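Local coordinates for protein Sqt1 (Chaetomium thermophilum, PDB 4ZOY) that probably acts as a dedicated chaperone that captures a nascent ribosomal protein during its synthesis, using a WD40-repeat beta-propeller, in the course of ribosome biogenesis, at residues L50-A55 against V478-A483; G164-F169 against L205-E210; F253-S258 against V264-A269. All coordinates share one frame; numbering follows the deposited sequence.

Interaction 1 of 3, residues L50-A55 against V478-A483; sequences LDISAA and VLVFEA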
# COMPACT_ATOMS: atom_id res chain seq x y z
N LEU A 50 -7.62 -14.67 -8.63
CA LEU A 50 -6.81 -15.48 -9.52
C LEU A 50 -5.97 -16.47 -8.73
O LEU A 50 -5.65 -16.22 -7.57
CB LEU A 50 -5.89 -14.60 -10.36
CG LEU A 50 -6.54 -13.42 -11.08
CD1 LEU A 50 -5.50 -12.50 -11.67
CD2 LEU A 50 -7.48 -13.92 -12.18
N ASP A 51 -5.64 -17.58 -9.38
CA ASP A 51 -4.68 -18.55 -8.85
C ASP A 51 -3.47 -18.57 -9.77
O ASP A 51 -3.50 -19.16 -10.85
CB ASP A 51 -5.31 -19.94 -8.75
CG ASP A 51 -4.42 -20.94 -8.03
OD1 ASP A 51 -3.20 -20.69 -7.92
OD2 ASP A 51 -4.94 -21.98 -7.58
N ILE A 52 -2.40 -17.93 -9.32
CA ILE A 52 -1.22 -17.67 -10.15
C ILE A 52 -0.33 -18.93 -10.27
O ILE A 52 0.57 -19.00 -11.11
CB ILE A 52 -0.44 -16.43 -9.56
CG1 ILE A 52 -0.94 -15.13 -10.20
CG2 ILE A 52 1.07 -16.51 -9.77
CD1 ILE A 52 -2.39 -14.84 -9.98
N SER A 53 -0.63 -19.96 -9.49
CA SER A 53 0.14 -21.19 -9.57
C SER A 53 -0.04 -21.87 -10.93
O SER A 53 0.75 -22.73 -11.32
CB SER A 53 -0.26 -22.15 -8.45
OG SER A 53 -1.55 -22.68 -8.66
N ALA A 54 -1.07 -21.46 -11.66
CA ALA A 54 -1.32 -21.97 -13.01
C ALA A 54 -0.33 -21.41 -14.02
O ALA A 54 -0.28 -21.86 -15.17
CB ALA A 54 -2.75 -21.65 -13.43
N ALA A 55 0.47 -20.42 -13.61
CA ALA A 55 1.45 -19.80 -14.49
C ALA A 55 2.65 -20.72 -14.70
O ALA A 55 3.47 -20.89 -13.80
CB ALA A 55 1.90 -18.46 -13.94
N VAL A 478 -3.51 -7.43 -16.14
CA VAL A 478 -2.82 -7.98 -14.98
C VAL A 478 -1.70 -8.87 -15.49
O VAL A 478 -1.96 -9.77 -16.30
CB VAL A 478 -3.77 -8.79 -14.09
CG1 VAL A 478 -3.03 -9.45 -12.93
CG2 VAL A 478 -4.93 -7.91 -13.59
N LEU A 479 -0.46 -8.62 -15.07
CA LEU A 479 0.68 -9.41 -15.55
C LEU A 479 1.37 -10.15 -14.40
O LEU A 479 1.29 -9.73 -13.25
CB LEU A 479 1.70 -8.54 -16.28
CG LEU A 479 1.23 -7.85 -17.56
CD1 LEU A 479 2.34 -7.07 -18.21
CD2 LEU A 479 0.66 -8.91 -18.53
N VAL A 480 2.02 -11.26 -14.73
CA VAL A 480 2.80 -12.03 -13.76
C VAL A 480 4.24 -12.06 -14.23
O VAL A 480 4.51 -12.40 -15.38
CB VAL A 480 2.28 -13.47 -13.61
CG1 VAL A 480 3.12 -14.21 -12.57
CG2 VAL A 480 0.81 -13.47 -13.21
N PHE A 481 5.16 -11.70 -13.34
CA PHE A 481 6.58 -11.69 -13.62
C PHE A 481 7.33 -12.59 -12.63
O PHE A 481 6.85 -12.80 -11.52
CB PHE A 481 7.15 -10.27 -13.52
CG PHE A 481 6.57 -9.29 -14.51
CD1 PHE A 481 6.86 -9.39 -15.86
CD2 PHE A 481 5.78 -8.24 -14.08
CE1 PHE A 481 6.35 -8.47 -16.77
CE2 PHE A 481 5.27 -7.31 -14.98
CZ PHE A 481 5.55 -7.43 -16.33
N GLU A 482 8.49 -13.10 -13.03
CA GLU A 482 9.31 -13.87 -12.10
C GLU A 482 10.72 -13.32 -12.03
O GLU A 482 11.25 -12.80 -13.00
CB GLU A 482 9.34 -15.35 -12.50
CG GLU A 482 9.98 -15.62 -13.83
CD GLU A 482 9.97 -17.10 -14.18
OE1 GLU A 482 9.39 -17.90 -13.41
OE2 GLU A 482 10.52 -17.46 -15.25
N ALA A 483 11.33 -13.44 -10.84
CA ALA A 483 12.69 -12.95 -10.64
C ALA A 483 13.74 -14.00 -11.06
O ALA A 483 14.86 -13.63 -11.41
CB ALA A 483 12.90 -12.55 -9.17

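Interaction 2 of 3, residues G164-F169 against L205-E210; sequences GSVWVF and LATVSE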
# COMPACT_ATOMS: atom_id res chain seq x y z
N GLY A 164 -12.66 12.39 4.39
CA GLY A 164 -11.64 12.56 5.40
C GLY A 164 -11.76 11.57 6.54
O GLY A 164 -10.89 11.51 7.40
N SER A 165 -12.84 10.80 6.55
CA SER A 165 -13.06 9.90 7.67
C SER A 165 -12.20 8.64 7.58
O SER A 165 -11.78 8.22 6.51
CB SER A 165 -14.55 9.52 7.79
OG SER A 165 -14.97 8.63 6.78
N VAL A 166 -11.93 8.07 8.75
CA VAL A 166 -11.16 6.85 8.87
C VAL A 166 -11.97 5.90 9.72
O VAL A 166 -12.38 6.25 10.83
CB VAL A 166 -9.78 7.12 9.48
CG1 VAL A 166 -9.06 5.82 9.78
CG2 VAL A 166 -8.96 8.01 8.55
N TRP A 167 -12.22 4.71 9.18
CA TRP A 167 -13.02 3.69 9.85
C TRP A 167 -12.18 2.46 10.14
O TRP A 167 -11.37 2.03 9.31
CB TRP A 167 -14.22 3.31 8.97
CG TRP A 167 -15.18 4.45 8.77
CD1 TRP A 167 -14.97 5.57 8.01
CD2 TRP A 167 -16.48 4.59 9.34
NE1 TRP A 167 -16.06 6.40 8.08
CE2 TRP A 167 -17.01 5.82 8.89
CE3 TRP A 167 -17.26 3.79 10.19
CZ2 TRP A 167 -18.27 6.28 9.27
CZ3 TRP A 167 -18.52 4.25 10.56
CH2 TRP A 167 -19.01 5.47 10.09
N VAL A 168 -12.36 1.88 11.32
CA VAL A 168 -11.73 0.62 11.66
C VAL A 168 -12.82 -0.40 11.96
O VAL A 168 -13.67 -0.16 12.81
CB VAL A 168 -10.78 0.76 12.87
CG1 VAL A 168 -10.13 -0.57 13.19
CG2 VAL A 168 -9.72 1.84 12.60
N PHE A 169 -12.80 -1.52 11.24
CA PHE A 169 -13.81 -2.56 11.38
C PHE A 169 -13.16 -3.85 11.83
O PHE A 169 -12.03 -4.15 11.43
CB PHE A 169 -14.54 -2.84 10.06
CG PHE A 169 -15.24 -1.67 9.48
CD1 PHE A 169 -16.52 -1.33 9.90
CD2 PHE A 169 -14.65 -0.90 8.48
CE1 PHE A 169 -17.19 -0.24 9.35
CE2 PHE A 169 -15.30 0.18 7.93
CZ PHE A 169 -16.59 0.52 8.36
N LEU A 205 -2.66 3.84 14.24
CA LEU A 205 -3.01 3.97 12.82
C LEU A 205 -2.74 5.40 12.40
O LEU A 205 -3.38 6.33 12.89
CB LEU A 205 -4.47 3.60 12.59
CG LEU A 205 -5.03 3.82 11.19
CD1 LEU A 205 -4.31 2.93 10.16
CD2 LEU A 205 -6.52 3.55 11.18
N ALA A 206 -1.77 5.58 11.50
CA ALA A 206 -1.42 6.91 11.00
C ALA A 206 -2.06 7.17 9.66
O ALA A 206 -1.90 6.38 8.74
CB ALA A 206 0.09 7.04 10.89
N THR A 207 -2.80 8.27 9.56
CA THR A 207 -3.44 8.64 8.30
C THR A 207 -3.16 10.09 7.94
O THR A 207 -2.92 10.94 8.81
CB THR A 207 -4.96 8.38 8.32
OG1 THR A 207 -5.60 9.29 9.24
CG2 THR A 207 -5.26 6.94 8.74
N VAL A 208 -3.18 10.35 6.64
CA VAL A 208 -2.87 11.68 6.12
C VAL A 208 -3.93 12.12 5.14
O VAL A 208 -4.71 11.32 4.65
CB VAL A 208 -1.49 11.71 5.44
CG1 VAL A 208 -0.40 11.48 6.46
CG2 VAL A 208 -1.42 10.68 4.31
N SER A 209 -3.93 13.42 4.85
CA SER A 209 -5.00 14.04 4.08
C SER A 209 -4.49 15.11 3.12
O SER A 209 -3.45 15.73 3.36
CB SER A 209 -6.04 14.65 5.03
OG SER A 209 -7.02 15.42 4.35
N GLU A 210 -5.24 15.30 2.04
CA GLU A 210 -5.05 16.44 1.13
C GLU A 210 -5.06 17.77 1.88
O GLU A 210 -4.49 18.74 1.40
CB GLU A 210 -6.13 16.45 0.05
CG GLU A 210 -5.98 15.35 -0.97
CD GLU A 210 -7.01 15.42 -2.09
OE1 GLU A 210 -7.77 16.41 -2.16
OE2 GLU A 210 -7.07 14.45 -2.88

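Interaction 3 of 3, residues F253-S258 against V264-A269; sequences FSVAVS and VAVGGA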
# COMPACT_ATOMS: atom_id res chain seq x y z
N PHE A 253 0.07 12.76 0.77
CA PHE A 253 -0.38 11.70 -0.14
C PHE A 253 0.13 10.32 0.22
O PHE A 253 -0.34 9.32 -0.34
CB PHE A 253 0.04 12.04 -1.57
CG PHE A 253 -0.50 13.36 -2.05
CD1 PHE A 253 -1.85 13.50 -2.29
CD2 PHE A 253 0.33 14.45 -2.22
CE1 PHE A 253 -2.38 14.72 -2.72
CE2 PHE A 253 -0.18 15.67 -2.65
CZ PHE A 253 -1.54 15.80 -2.90
N SER A 254 1.08 10.25 1.14
CA SER A 254 1.67 8.96 1.52
C SER A 254 2.10 8.96 2.98
O SER A 254 2.35 10.02 3.57
CB SER A 254 2.84 8.61 0.60
OG SER A 254 3.83 9.63 0.63
N VAL A 255 2.20 7.77 3.56
CA VAL A 255 2.52 7.62 4.97
C VAL A 255 3.11 6.23 5.19
O VAL A 255 2.71 5.26 4.54
CB VAL A 255 1.28 7.87 5.87
CG1 VAL A 255 0.18 6.85 5.60
CG2 VAL A 255 1.65 7.88 7.35
N ALA A 256 4.07 6.14 6.10
CA ALA A 256 4.72 4.89 6.46
C ALA A 256 5.21 4.99 7.89
O ALA A 256 5.60 6.06 8.37
CB ALA A 256 5.86 4.56 5.50
N VAL A 257 5.18 3.86 8.60
CA VAL A 257 5.67 3.80 9.97
C VAL A 257 6.92 2.92 10.03
O VAL A 257 6.99 1.90 9.36
CB VAL A 257 4.57 3.29 10.93
CG1 VAL A 257 5.10 3.20 12.36
CG2 VAL A 257 3.35 4.20 10.89
N SER A 258 7.91 3.31 10.83
CA SER A 258 9.18 2.59 10.89
C SER A 258 9.03 1.24 11.59
O SER A 258 8.06 1.03 12.33
CB SER A 258 10.24 3.44 11.60
OG SER A 258 9.94 3.56 12.99
N VAL A 264 6.89 8.07 12.30
CA VAL A 264 6.06 8.01 11.11
C VAL A 264 6.62 9.00 10.09
O VAL A 264 7.05 10.11 10.45
CB VAL A 264 4.57 8.31 11.44
CG1 VAL A 264 4.40 9.68 12.10
CG2 VAL A 264 3.70 8.21 10.19
N ALA A 265 6.66 8.58 8.82
CA ALA A 265 7.03 9.45 7.70
C ALA A 265 5.78 9.78 6.92
O ALA A 265 4.98 8.89 6.63
CB ALA A 265 8.05 8.79 6.80
N VAL A 266 5.61 11.06 6.58
CA VAL A 266 4.53 11.47 5.68
C VAL A 266 5.15 12.13 4.46
O VAL A 266 6.19 12.77 4.54
CB VAL A 266 3.52 12.44 6.35
CG1 VAL A 266 2.90 11.77 7.57
CG2 VAL A 266 4.17 13.76 6.75
N GLY A 267 4.52 11.91 3.32
CA GLY A 267 5.03 12.43 2.06
C GLY A 267 3.95 13.20 1.36
O GLY A 267 2.77 12.84 1.41
N GLY A 268 4.33 14.29 0.71
CA GLY A 268 3.32 15.12 0.09
C GLY A 268 3.80 15.93 -1.09
O GLY A 268 4.75 15.57 -1.76
N ALA A 269 3.10 17.03 -1.33
CA ALA A 269 3.37 17.88 -2.48
C ALA A 269 4.79 18.46 -2.46
O ALA A 269 5.40 18.59 -1.40
CB ALA A 269 2.35 19.02 -2.53

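Interaction 1 of 3, residues L50-A55 against V478-A483
L50 and I52 meet V478 and V480 at the closure of a beta-propeller, where the blade built near the start of the chain lies against the one that holds its end. The latter is a composite: V478 and V480 make backbone hydrogen bonds to F11 and I8, so the N-terminal strand 9-11 completes the blade formed by the last three strands, the closure often called velcro. Against this composite face the contact is purely apolar. L50 and V478 approach tip to tip, with CD1 of L50 4.1 Å from CG1 of V478. One step further along, I52 and V480 run past each other in opposite directions; CG1 of I52 lies 3.9 Å from CG2 of V480, and CG2 of I52 is 4.2 Å from the other methyl, CG1 of V480. V480 can offer both branches because CG1 stands opposite its backbone N (chi1 -179°) while CG2 stands opposite its carbonyl carbon. Just behind, strand 45-51 gives way to a short 3-10 turn, which an Asx turn fixes: OD1 of D51 accepts from N of S53 at 3.1 Å and from OG of S53 at 2.7 Å, both from the same face of the carboxylate, and N29 ND2 is a further partner. I52 also packs on R468 and V470 of strand 468-473. Between the two segments themselves the contact rests on buried apolar packing, without a polar bond; the hydrogen bond from R468 NH2 to A55 O adds a polar tie between the blades at its edge.

Interaction 2 of 3, residues G164-F169 against L205-E210
OG1 of T207 is gripped by two polar partners, NE2 of H189 and OH of Y217, and a methyl of V166 closes in on it as well. The hydroxyl lies between the backbone N and the carbonyl carbon (chi1 68°), and CG2 of V166 comes within 3.7 Å of OG1, a van der Waals contact beside a buried polar atom that is already satisfied. The methyl of T207 faces the same valine: its CG2 is 3.9 Å from CG2 of V166. L205 supplies the rest. One of its two methyls, CD2, meets CG1 of V166 at 3.7 Å and CG2 of V168 at 3.9 Å, tip to tip with both valines. The axes of strand segments 166-169 and 205-209 approach to 9.9 Å, their directions 151° apart and so roughly antiparallel, too far for backbone pairing, so only side chains join them. W167 points away from this interface, and its NE1 bonds to OG of S165 at 2.8 Å in the indole plane. The arrangement is that of adjoining WD40 blades, with a third strand packed on the second strand of the next blade; H189, T207 and Y217 resemble the His-Ser/Thr-Trp part of the WD structural tetrad, with tyrosine at the tryptophan position.

Interaction 3 of 3, residues F253-S258 against V264-A269
The pairing of F253-V257 with V264-G268 is an antiparallel beta hairpin, the two innermost strands of one propeller blade, and it carries a classic beta bulge at its far end. F253 and S254 both face G267, whose carbonyl O accepts twice: from N of F253 at 2.8 Å, nearly straight and in the carbonyl plane, and from N of S254 at 3.1 Å, a more bent bond. S254 O returns the link to N of G267 at 2.9 Å. The pairing becomes regular at A256 and A265, which exchange two backbone bonds; the one from A265 N to A256 O measures 2.8 Å. The non-hydrogen-bonded pair V255-V266 lies between these two hydrogen-bonded pairs, and V257-V264 follows beyond A256-A265; the four valines share one face. There V264 reaches diagonally to V255, CG2 to CG2 at 3.5 Å, and its same methyl lies 4.1 Å from CG2 of V257. V255 places CG2 opposite its own backbone N, and this branch also approaches CG1 of V266. V255, V264 and V266 pack on A206 and V208 of strand 204-209 in the preceding blade, and V257 on P200 just before it. S254, A256 and A265 occupy the other face, toward strand 331-336 of the next blade, where OG of S254 bonds to I331 O. From the bulge itself, the ring of F253 reaches along the end of the partner strand, with CE2 3.8 Å from N of A269, which lies at the ring edge. OG of S254 sits 3.4 Å from CA of G267, a glycine. Backbone bonds set the register, and the hairpin presents branched side chains to one neighbouring blade and small ones to the other.

In the fold
The three contacts sample different levels of one closed ring. Interaction 3 lies within a blade, interaction 2 joins two successive blades, and interaction 1 joins the first complete blade to the composite one that closes the circle. Interactions 2 and 3 are neighbours, with centres 13 Å apart: strand 204-209 turns L205 and T207 to the blade before it and A206 and V208 to the blade after it, where CG1 of V208 meets CG1 of V266 at 3.5 Å. Interaction 1 lies across the propeller, its centre about 32 Å and 30 Å from those of interactions 2 and 3, and the chain segment it closes contains both.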